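Local coordinates for histidine triad protein (Plasmodium falciparum 3D7, PDB 5CS2) that probably hydrolyses diadenosine triphosphate to AMP and ADP, as a histidine triad enzyme of the Fhit type, and is bound by the antimalarial natural product cyclomarin A, at residues Phe84-Ile88 / Ile195-Phe199; Thr39-Phe45 / Leu57-Leu61; Lys32-Phe36 / Ala188-Lys192. All blocks are in the same frame, centred on the assembly; numbering follows the deposited sequence.

Contact 1: residues Phe84-Ile88 / Ile195-Phe199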
loop_
_atom_site.group_PDB
_atom_site.type_symbol
_atom_site.label_atom_id
_atom_site.label_comp_id
_atom_site.label_asym_id
_atom_site.label_seq_id
_atom_site.Cartn_x
_atom_site.Cartn_y
_atom_site.Cartn_z
ATOM N N PHE A 84 -6.083 6.371 6.667
ATOM C CA PHE A 84 -6.966 6.733 7.785
ATOM C C PHE A 84 -6.649 5.859 9.000
ATOM O O PHE A 84 -6.547 6.376 10.117
ATOM C CB PHE A 84 -8.436 6.586 7.380
ATOM C CG PHE A 84 -9.415 6.841 8.515
ATOM C CD1 PHE A 84 -9.675 8.142 8.952
ATOM C CD2 PHE A 84 -10.006 5.779 9.197
ATOM C CE1 PHE A 84 -10.569 8.379 10.003
ATOM C CE2 PHE A 84 -10.866 6.017 10.286
ATOM C CZ PHE A 84 -11.160 7.316 10.659
ATOM N N MET A 85 -6.508 4.505 8.804
ATOM C CA MET A 85 -6.232 3.609 9.923
ATOM C C MET A 85 -4.847 3.786 10.522
ATOM O O MET A 85 -4.704 3.636 11.725
ATOM C CB MET A 85 -6.498 2.140 9.551
ATOM C CG MET A 85 -7.977 1.826 9.390
ATOM S SD MET A 85 -9.047 2.347 10.810
ATOM C CE MET A 85 -8.233 1.684 12.110
ATOM N N CYS A 86 -3.830 4.203 9.720
ATOM C CA CYS A 86 -2.524 4.505 10.295
ATOM C C CYS A 86 -2.647 5.716 11.207
ATOM O O CYS A 86 -2.028 5.734 12.266
ATOM C CB CYS A 86 -1.475 4.730 9.219
ATOM S SG CYS A 86 -1.006 3.216 8.384
ATOM N N TYR A 87 -3.487 6.680 10.831
ATOM C CA TYR A 87 -3.748 7.853 11.687
ATOM C C TYR A 87 -4.400 7.418 13.014
ATOM O O TYR A 87 -3.881 7.730 14.083
ATOM C CB TYR A 87 -4.622 8.865 10.953
ATOM C CG TYR A 87 -4.979 10.091 11.774
ATOM C CD1 TYR A 87 -4.040 11.099 12.010
ATOM C CD2 TYR A 87 -6.242 10.230 12.340
ATOM C CE1 TYR A 87 -4.374 12.243 12.739
ATOM C CE2 TYR A 87 -6.574 11.351 13.105
ATOM C CZ TYR A 87 -5.642 12.361 13.283
ATOM O OH TYR A 87 -5.977 13.481 14.003
ATOM N N ILE A 88 -5.485 6.619 12.940
ATOM C CA ILE A 88 -6.184 6.124 14.142
ATOM C C ILE A 88 -5.273 5.306 15.034
ATOM O O ILE A 88 -5.194 5.577 16.232
ATOM C CB ILE A 88 -7.447 5.303 13.707
ATOM C CG1 ILE A 88 -8.491 6.182 12.961
ATOM C CG2 ILE A 88 -8.065 4.562 14.917
ATOM C CD1 ILE A 88 -9.046 7.483 13.742
ATOM N N ILE A 195 -12.870 5.914 16.662
ATOM C CA ILE A 195 -13.331 6.457 15.403
ATOM C C ILE A 195 -14.621 7.250 15.636
ATOM O O ILE A 195 -14.721 8.395 15.208
ATOM C CB ILE A 195 -13.472 5.337 14.311
ATOM C CG1 ILE A 195 -12.107 4.692 14.020
ATOM C CG2 ILE A 195 -14.120 5.883 13.050
ATOM C CD1 ILE A 195 -12.138 3.299 13.191
ATOM N N ASN A 196 -15.594 6.646 16.351
ATOM C CA ASN A 196 -16.884 7.271 16.648
ATOM C C ASN A 196 -16.745 8.600 17.398
ATOM O O ASN A 196 -17.377 9.593 17.024
ATOM C CB ASN A 196 -17.749 6.292 17.430
ATOM C CG ASN A 196 -18.257 5.151 16.585
ATOM O OD1 ASN A 196 -18.245 5.212 15.353
ATOM N ND2 ASN A 196 -18.756 4.109 17.232
ATOM N N GLU A 197 -15.903 8.620 18.401
ATOM C CA GLU A 197 -15.673 9.802 19.244
ATOM C C GLU A 197 -15.118 10.995 18.440
ATOM O O GLU A 197 -15.609 12.120 18.580
ATOM C CB GLU A 197 -14.734 9.420 20.404
ATOM C CG GLU A 197 -14.437 10.550 21.378
ATOM C CD GLU A 197 -13.610 10.165 22.591
ATOM O OE1 GLU A 197 -12.363 10.117 22.475
ATOM O OE2 GLU A 197 -14.209 9.944 23.668
ATOM N N LYS A 198 -14.142 10.730 17.552
ATOM C CA LYS A 198 -13.482 11.775 16.775
ATOM C C LYS A 198 -14.148 12.135 15.477
ATOM O O LYS A 198 -13.916 13.239 14.969
ATOM C CB LYS A 198 -12.014 11.367 16.517
ATOM C CG LYS A 198 -11.181 11.142 17.773
ATOM C CD LYS A 198 -11.029 12.424 18.599
ATOM C CE LYS A 198 -10.195 12.202 19.837
ATOM N NZ LYS A 198 -10.203 13.405 20.708
ATOM N N PHE A 199 -14.969 11.236 14.910
ATOM C CA PHE A 199 -15.504 11.465 13.582
ATOM C C PHE A 199 -17.010 11.400 13.410
ATOM O O PHE A 199 -17.485 11.494 12.273
ATOM C CB PHE A 199 -14.811 10.493 12.601
ATOM C CG PHE A 199 -13.359 10.855 12.453
ATOM C CD1 PHE A 199 -12.978 11.995 11.744
ATOM C CD2 PHE A 199 -12.381 10.149 13.138
ATOM C CE1 PHE A 199 -11.630 12.367 11.662
ATOM C CE2 PHE A 199 -11.039 10.541 13.080
ATOM C CZ PHE A 199 -10.674 11.648 12.354
#
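F84 presents the edge of its ring to one face of F199, a T-shaped (edge-to-face) pair with centroids 5.3 Å apart and planes at 67°. The pair joins two helices of this HIT-domain protein, 72-93 and the C-terminal 181-199, whose local axes run almost perpendicular (99°) and come no closer than 12.5 Å. Large side chains therefore fill the gap, and the contact is wholly apolar. With CG anti to the backbone N (chi1 176°), the F84 ring extends from its helix toward 195-199, where its rim also meets I195: CZ lies 4.1 Å from I195 CG2, near the plane of the ring. I88, one turn on, covers a face of F84 with its own CG1 and sends CD1 to 3.7 Å from F199 CE2. Y87 adds a looser touch at the edge of F199, and its ring also stacks on that of Y5. Y5 and L9 of helix 4-11 pack on both F84 and F199, so three helices share this small aromatic cluster, while W14 covers I195 and F199. On the sheet side, M85 starts away from the other helix, but its chain, bent at chi2 and chi3, returns to set SD 4.0 Å from I195 CD1.

Contact 2: residues Thr39-Phe45 / Leu57-Leu61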
loop_
_atom_site.group_PDB
_atom_site.type_symbol
_atom_site.label_atom_id
_atom_site.label_comp_id
_atom_site.label_asym_id
_atom_site.label_seq_id
_atom_site.Cartn_x
_atom_site.Cartn_y
_atom_site.Cartn_z
ATOM N N THR A 39 -16.502 0.213 4.967
ATOM C CA THR A 39 -16.551 1.297 3.986
ATOM C C THR A 39 -17.359 0.813 2.786
ATOM O O THR A 39 -17.895 -0.300 2.818
ATOM C CB THR A 39 -15.117 1.776 3.618
ATOM O OG1 THR A 39 -14.521 0.754 2.817
ATOM C CG2 THR A 39 -14.248 2.048 4.849
ATOM N N LYS A 40 -17.436 1.629 1.733
ATOM C CA LYS A 40 -18.173 1.293 0.522
ATOM C C LYS A 40 -17.663 -0.016 -0.101
ATOM O O LYS A 40 -18.475 -0.803 -0.577
ATOM C CB LYS A 40 -18.084 2.448 -0.492
ATOM C CG LYS A 40 -18.959 2.257 -1.731
ATOM C CD LYS A 40 -18.974 3.499 -2.613
ATOM C CE LYS A 40 -19.874 3.325 -3.813
ATOM N NZ LYS A 40 -20.020 4.593 -4.579
ATOM N N TYR A 41 -16.331 -0.254 -0.076
ATOM C CA TYR A 41 -15.711 -1.441 -0.694
ATOM C C TYR A 41 -14.822 -2.277 0.213
ATOM O O TYR A 41 -14.368 -3.342 -0.209
ATOM C CB TYR A 41 -14.890 -1.004 -1.916
ATOM C CG TYR A 41 -15.679 -0.301 -2.992
ATOM C CD1 TYR A 41 -16.459 -1.017 -3.895
ATOM C CD2 TYR A 41 -15.626 1.081 -3.130
ATOM C CE1 TYR A 41 -17.189 -0.370 -4.893
ATOM C CE2 TYR A 41 -16.314 1.733 -4.151
ATOM C CZ TYR A 41 -17.129 1.009 -5.002
ATOM O OH TYR A 41 -17.828 1.669 -5.985
ATOM N N SER A 42 -14.541 -1.837 1.436
ATOM C CA SER A 42 -13.568 -2.550 2.270
ATOM C C SER A 42 -14.026 -2.667 3.710
ATOM O O SER A 42 -15.060 -2.107 4.075
ATOM C CB SER A 42 -12.257 -1.754 2.285
ATOM O OG SER A 42 -11.830 -1.383 0.994
ATOM N N TYR A 43 -13.248 -3.360 4.515
ATOM C CA TYR A 43 -13.452 -3.436 5.946
ATOM C C TYR A 43 -12.141 -3.689 6.661
ATOM O O TYR A 43 -11.179 -4.149 6.062
ATOM C CB TYR A 43 -14.574 -4.400 6.351
ATOM C CG TYR A 43 -14.270 -5.866 6.191
ATOM C CD1 TYR A 43 -14.480 -6.509 4.976
ATOM C CD2 TYR A 43 -13.822 -6.625 7.265
ATOM C CE1 TYR A 43 -14.263 -7.884 4.844
ATOM C CE2 TYR A 43 -13.582 -7.994 7.138
ATOM C CZ TYR A 43 -13.834 -8.621 5.933
ATOM O OH TYR A 43 -13.587 -9.978 5.811
ATOM N N GLY A 44 -12.094 -3.310 7.918
ATOM C CA GLY A 44 -10.926 -3.462 8.762
ATOM C C GLY A 44 -11.277 -4.341 9.929
ATOM O O GLY A 44 -12.344 -4.182 10.531
ATOM N N PHE A 45 -10.408 -5.281 10.233
ATOM C CA PHE A 45 -10.625 -6.191 11.342
ATOM C C PHE A 45 -9.347 -6.523 12.089
ATOM O O PHE A 45 -8.237 -6.417 11.535
ATOM C CB PHE A 45 -11.384 -7.445 10.875
ATOM C CG PHE A 45 -10.642 -8.300 9.867
ATOM C CD1 PHE A 45 -10.570 -7.923 8.529
ATOM C CD2 PHE A 45 -10.027 -9.474 10.255
ATOM C CE1 PHE A 45 -9.879 -8.712 7.593
ATOM C CE2 PHE A 45 -9.377 -10.286 9.308
ATOM C CZ PHE A 45 -9.318 -9.899 7.991
ATOM N N LEU A 57 -5.848 -5.828 9.905
ATOM C CA LEU A 57 -5.989 -6.215 8.493
ATOM C C LEU A 57 -7.075 -5.414 7.830
ATOM O O LEU A 57 -8.120 -5.177 8.444
ATOM C CB LEU A 57 -6.332 -7.724 8.415
ATOM C CG LEU A 57 -5.319 -8.661 9.083
ATOM C CD1 LEU A 57 -5.897 -10.036 9.304
ATOM C CD2 LEU A 57 -4.006 -8.694 8.323
ATOM N N LEU A 58 -6.867 -5.037 6.557
ATOM C CA LEU A 58 -7.891 -4.362 5.755
ATOM C C LEU A 58 -8.134 -5.238 4.541
ATOM O O LEU A 58 -7.165 -5.725 3.959
ATOM C CB LEU A 58 -7.447 -2.983 5.258
ATOM C CG LEU A 58 -6.906 -2.004 6.309
ATOM C CD1 LEU A 58 -6.725 -0.645 5.690
ATOM C CD2 LEU A 58 -7.845 -1.830 7.478
ATOM N N THR A 59 -9.399 -5.459 4.175
ATOM C CA THR A 59 -9.650 -6.302 3.008
ATOM C C THR A 59 -10.823 -5.772 2.239
ATOM O O THR A 59 -11.562 -4.919 2.746
ATOM C CB THR A 59 -9.778 -7.791 3.416
ATOM O OG1 THR A 59 -9.698 -8.619 2.242
ATOM C CG2 THR A 59 -11.065 -8.094 4.097
ATOM N N THR A 60 -11.032 -6.290 1.025
ATOM C CA THR A 60 -12.156 -5.880 0.193
ATOM C C THR A 60 -13.394 -6.655 0.602
ATOM O O THR A 60 -13.271 -7.788 1.042
ATOM C CB THR A 60 -11.851 -6.142 -1.288
ATOM O OG1 THR A 60 -11.361 -7.479 -1.373
ATOM C CG2 THR A 60 -10.817 -5.160 -1.855
ATOM N N LEU A 61 -14.585 -6.048 0.488
ATOM C CA LEU A 61 -15.822 -6.744 0.857
ATOM C C LEU A 61 -16.072 -7.876 -0.156
ATOM O O LEU A 61 -16.553 -8.951 0.222
ATOM C CB LEU A 61 -17.006 -5.755 0.888
ATOM C CG LEU A 61 -17.089 -4.840 2.117
ATOM C CD1 LEU A 61 -17.946 -3.603 1.840
ATOM C CD2 LEU A 61 -17.578 -5.581 3.353
#
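Y43 and F45 each lay a ring face against a residue of the neighbouring strand. T59 CG2 sits over the Y43 ring as a CH-pi contact, 3.7 Å from its centroid and close above CE1, while L57 CB stands 3.9 Å from the F45 centroid, 20° off the normal. Both rings reach across because CG lies between the backbone N and the carbonyl carbon (chi1 72° in Y43, 64° in F45), which folds them over the partner strand. T59 CG2 serves twice, also meeting the edge of F45 at CE1 (3.7 Å), and L61 CD2 closes on Y43 CD1.

Beneath these side chains, Y43 with T59 and F45 with L57 form the hydrogen-bonded pairs of an antiparallel ladder. Each pair is joined by two backbone bonds; Y43 N to T59 O, for example, spans 2.9 Å. G44, without a side chain, faces L58, whose CD2 packs 3.7 Å from G44 CA. Beyond the ladder, L61 N donates to Y41 O at 2.8 Å, from above the carbonyl plane.

Farther out, the turn before strand 42-46 is shaped by an ST motif, S42 N donating to T39 OG1, and D77 of helix 72-93 bonds both T39 OG1 and S42 OG. Y43 OH reaches E24 O, and T59 OG1 reaches V115 O in the histidine triad motif. The L57 side chain packs on H116, the predicted nucleotidylated histidine, and on H118: a beta hairpin of the central HIT sheet, flanking the probable active site.

Contact 3: residues Lys32-Phe36 / Ala188-Lys192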
loop_
_atom_site.group_PDB
_atom_site.type_symbol
_atom_site.label_atom_id
_atom_site.label_comp_id
_atom_site.label_asym_id
_atom_site.label_seq_id
_atom_site.Cartn_x
_atom_site.Cartn_y
_atom_site.Cartn_z
ATOM N N LYS A 32 -18.430 -10.431 13.262
ATOM C CA LYS A 32 -18.761 -8.991 13.278
ATOM C C LYS A 32 -18.152 -8.250 14.471
ATOM O O LYS A 32 -17.870 -7.045 14.342
ATOM C CB LYS A 32 -20.288 -8.785 13.221
ATOM C CG LYS A 32 -21.025 -9.318 14.449
ATOM C CD LYS A 32 -22.543 -9.217 14.271
ATOM C CE LYS A 32 -23.264 -9.885 15.416
ATOM N NZ LYS A 32 -24.722 -10.007 15.147
ATOM N N ARG A 33 -17.937 -8.948 15.617
ATOM C CA ARG A 33 -17.317 -8.401 16.825
ATOM C C ARG A 33 -15.848 -8.024 16.615
ATOM O O ARG A 33 -15.285 -7.284 17.419
ATOM C CB ARG A 33 -17.431 -9.380 18.021
ATOM C CG ARG A 33 -18.845 -9.456 18.599
ATOM C CD ARG A 33 -18.954 -10.554 19.650
ATOM N NE ARG A 33 -18.881 -11.868 19.011
ATOM C CZ ARG A 33 -18.856 -13.031 19.651
ATOM N NH1 ARG A 33 -18.892 -13.070 20.980
ATOM N NH2 ARG A 33 -18.784 -14.165 18.968
ATOM N N GLU A 34 -15.211 -8.583 15.563
ATOM C CA GLU A 34 -13.784 -8.322 15.315
ATOM C C GLU A 34 -13.536 -7.201 14.306
ATOM O O GLU A 34 -12.384 -6.822 14.093
ATOM C CB GLU A 34 -13.115 -9.619 14.812
ATOM C CG GLU A 34 -13.315 -10.804 15.746
ATOM C CD GLU A 34 -12.902 -12.153 15.176
ATOM O OE1 GLU A 34 -12.642 -12.245 13.953
ATOM O OE2 GLU A 34 -12.859 -13.130 15.957
ATOM N N VAL A 35 -14.588 -6.689 13.711
ATOM C CA VAL A 35 -14.563 -5.672 12.661
ATOM C C VAL A 35 -14.694 -4.293 13.312
ATOM O O VAL A 35 -15.628 -4.067 14.063
ATOM C CB VAL A 35 -15.670 -5.909 11.609
ATOM C CG1 VAL A 35 -15.711 -4.792 10.568
ATOM C CG2 VAL A 35 -15.503 -7.282 10.938
ATOM N N PHE A 36 -13.791 -3.393 13.004
ATOM C CA PHE A 36 -13.862 -2.037 13.593
ATOM C C PHE A 36 -14.340 -0.973 12.594
ATOM O O PHE A 36 -14.659 0.143 13.007
ATOM C CB PHE A 36 -12.535 -1.668 14.245
ATOM C CG PHE A 36 -11.329 -1.904 13.363
ATOM C CD1 PHE A 36 -11.025 -1.029 12.318
ATOM C CD2 PHE A 36 -10.487 -2.989 13.586
ATOM C CE1 PHE A 36 -9.917 -1.263 11.483
ATOM C CE2 PHE A 36 -9.351 -3.190 12.787
ATOM C CZ PHE A 36 -9.086 -2.341 11.729
ATOM N N ALA A 188 -11.221 -4.506 18.966
ATOM C CA ALA A 188 -12.038 -3.880 17.932
ATOM C C ALA A 188 -12.912 -2.781 18.527
ATOM O O ALA A 188 -13.145 -1.790 17.871
ATOM C CB ALA A 188 -12.908 -4.904 17.225
ATOM N N ASN A 189 -13.419 -2.982 19.759
ATOM C CA ASN A 189 -14.289 -2.001 20.407
ATOM C C ASN A 189 -13.551 -0.706 20.712
ATOM O O ASN A 189 -14.091 0.363 20.475
ATOM C CB ASN A 189 -14.950 -2.601 21.654
ATOM C CG ASN A 189 -16.145 -1.817 22.123
ATOM O OD1 ASN A 189 -16.094 -1.115 23.134
ATOM N ND2 ASN A 189 -17.236 -1.889 21.377
ATOM N N LEU A 190 -12.309 -0.811 21.164
ATOM C CA LEU A 190 -11.460 0.342 21.454
ATOM C C LEU A 190 -11.252 1.173 20.167
ATOM O O LEU A 190 -11.398 2.403 20.184
ATOM C CB LEU A 190 -10.120 -0.142 22.018
ATOM C CG LEU A 190 -9.055 0.929 22.263
ATOM C CD1 LEU A 190 -9.188 1.535 23.674
ATOM C CD2 LEU A 190 -7.648 0.350 22.066
ATOM N N ILE A 191 -10.996 0.482 19.032
ATOM C CA ILE A 191 -10.789 1.169 17.753
ATOM C C ILE A 191 -12.031 1.823 17.261
ATOM O O ILE A 191 -12.012 3.006 16.963
ATOM C CB ILE A 191 -10.167 0.220 16.701
ATOM C CG1 ILE A 191 -8.808 -0.312 17.202
ATOM C CG2 ILE A 191 -10.073 0.928 15.352
ATOM C CD1 ILE A 191 -8.250 -1.486 16.416
ATOM N N LYS A 192 -13.155 1.075 17.226
ATOM C CA LYS A 192 -14.451 1.568 16.797
ATOM C C LYS A 192 -14.882 2.767 17.660
ATOM O O LYS A 192 -15.358 3.759 17.116
ATOM C CB LYS A 192 -15.489 0.447 17.015
ATOM C CG LYS A 192 -16.258 -0.008 15.822
ATOM C CD LYS A 192 -17.355 -1.011 16.230
ATOM C CE LYS A 192 -16.935 -1.997 17.324
ATOM N NZ LYS A 192 -18.050 -2.914 17.728
HETATM O O HOH W 1 -17.753 -4.617 15.577
HETATM O O HOH W 2 -16.289 -5.390 18.991
#
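F36 turns its ring along I191 of the C-terminal helix, and the two side chains cross at a slant. I191 CG2 makes the closest approach, 3.7 Å from F36 CG, while the I191 CD1 methyl touches the other side of the ring, at CD2. The side-chain torsions account for this. In F36, CG between the backbone N and the carbonyl carbon (chi1 50°) sets the root of the ring against I191, while CB itself lies near A188 O and I191 CG2. I191 keeps CG2 opposite its own N, so that this methyl projects at the ring while CG1 and an extended chi2 carry CD1 to F36 CD2.

A188, one helical turn before K192, fits its small side chain beneath the 3-10 turn 32-34: CB lies 3.4 Å from R33 O and also near E34 O. K192 is the unusual conformer. Its chi1 of -122°, off the staggered positions, sets CG 3.2 Å from F36 O, a snug fit; the bend at chi3 then carries CE and NZ toward the carbonyls of the turn and of V35, which NZ meets through water. One water accepts from K192 NZ at 2.8 Å and donates to both K32 O and V35 O; a second donates to R33 O and has a weak bond to the same NZ. The ammonium group is thus linked to three carbonyl oxygens by solvent. The end of R33 leads away, its guanidinium group forming a salt bridge with D31.

In the fold, F36 is hydrogen-bonded through the backbone to G44 of strand 42-46, and strand 35-38 is outermost, within this chain, in the five-stranded antiparallel sheet. The contact is thus a C-terminal helix packed on the outer strand of the antiparallel HIT sheet, beside helix 72-93.

How the contacts relate
From the N terminus, the chain passes first through 32-36, which waits until 188-192 for its partner, so contact 3 closes the longest loop. Within it, contact 2 closes early as a hairpin, joining the second and third strands of the sheet before helix 72-93 begins. Contact 1 then opens on that helix and closes at 195-199, after contact 3 has closed; the two cross and share helix 181-199. Contacts 2 and 3 meet along neighbouring strands, G44 O facing F36 N at 3.0 Å. M85 is common ground, touching L58 of contact 2 and both F36 and I191 of contact 3, which brings sheet, helix 72-93 and C-terminal helix together.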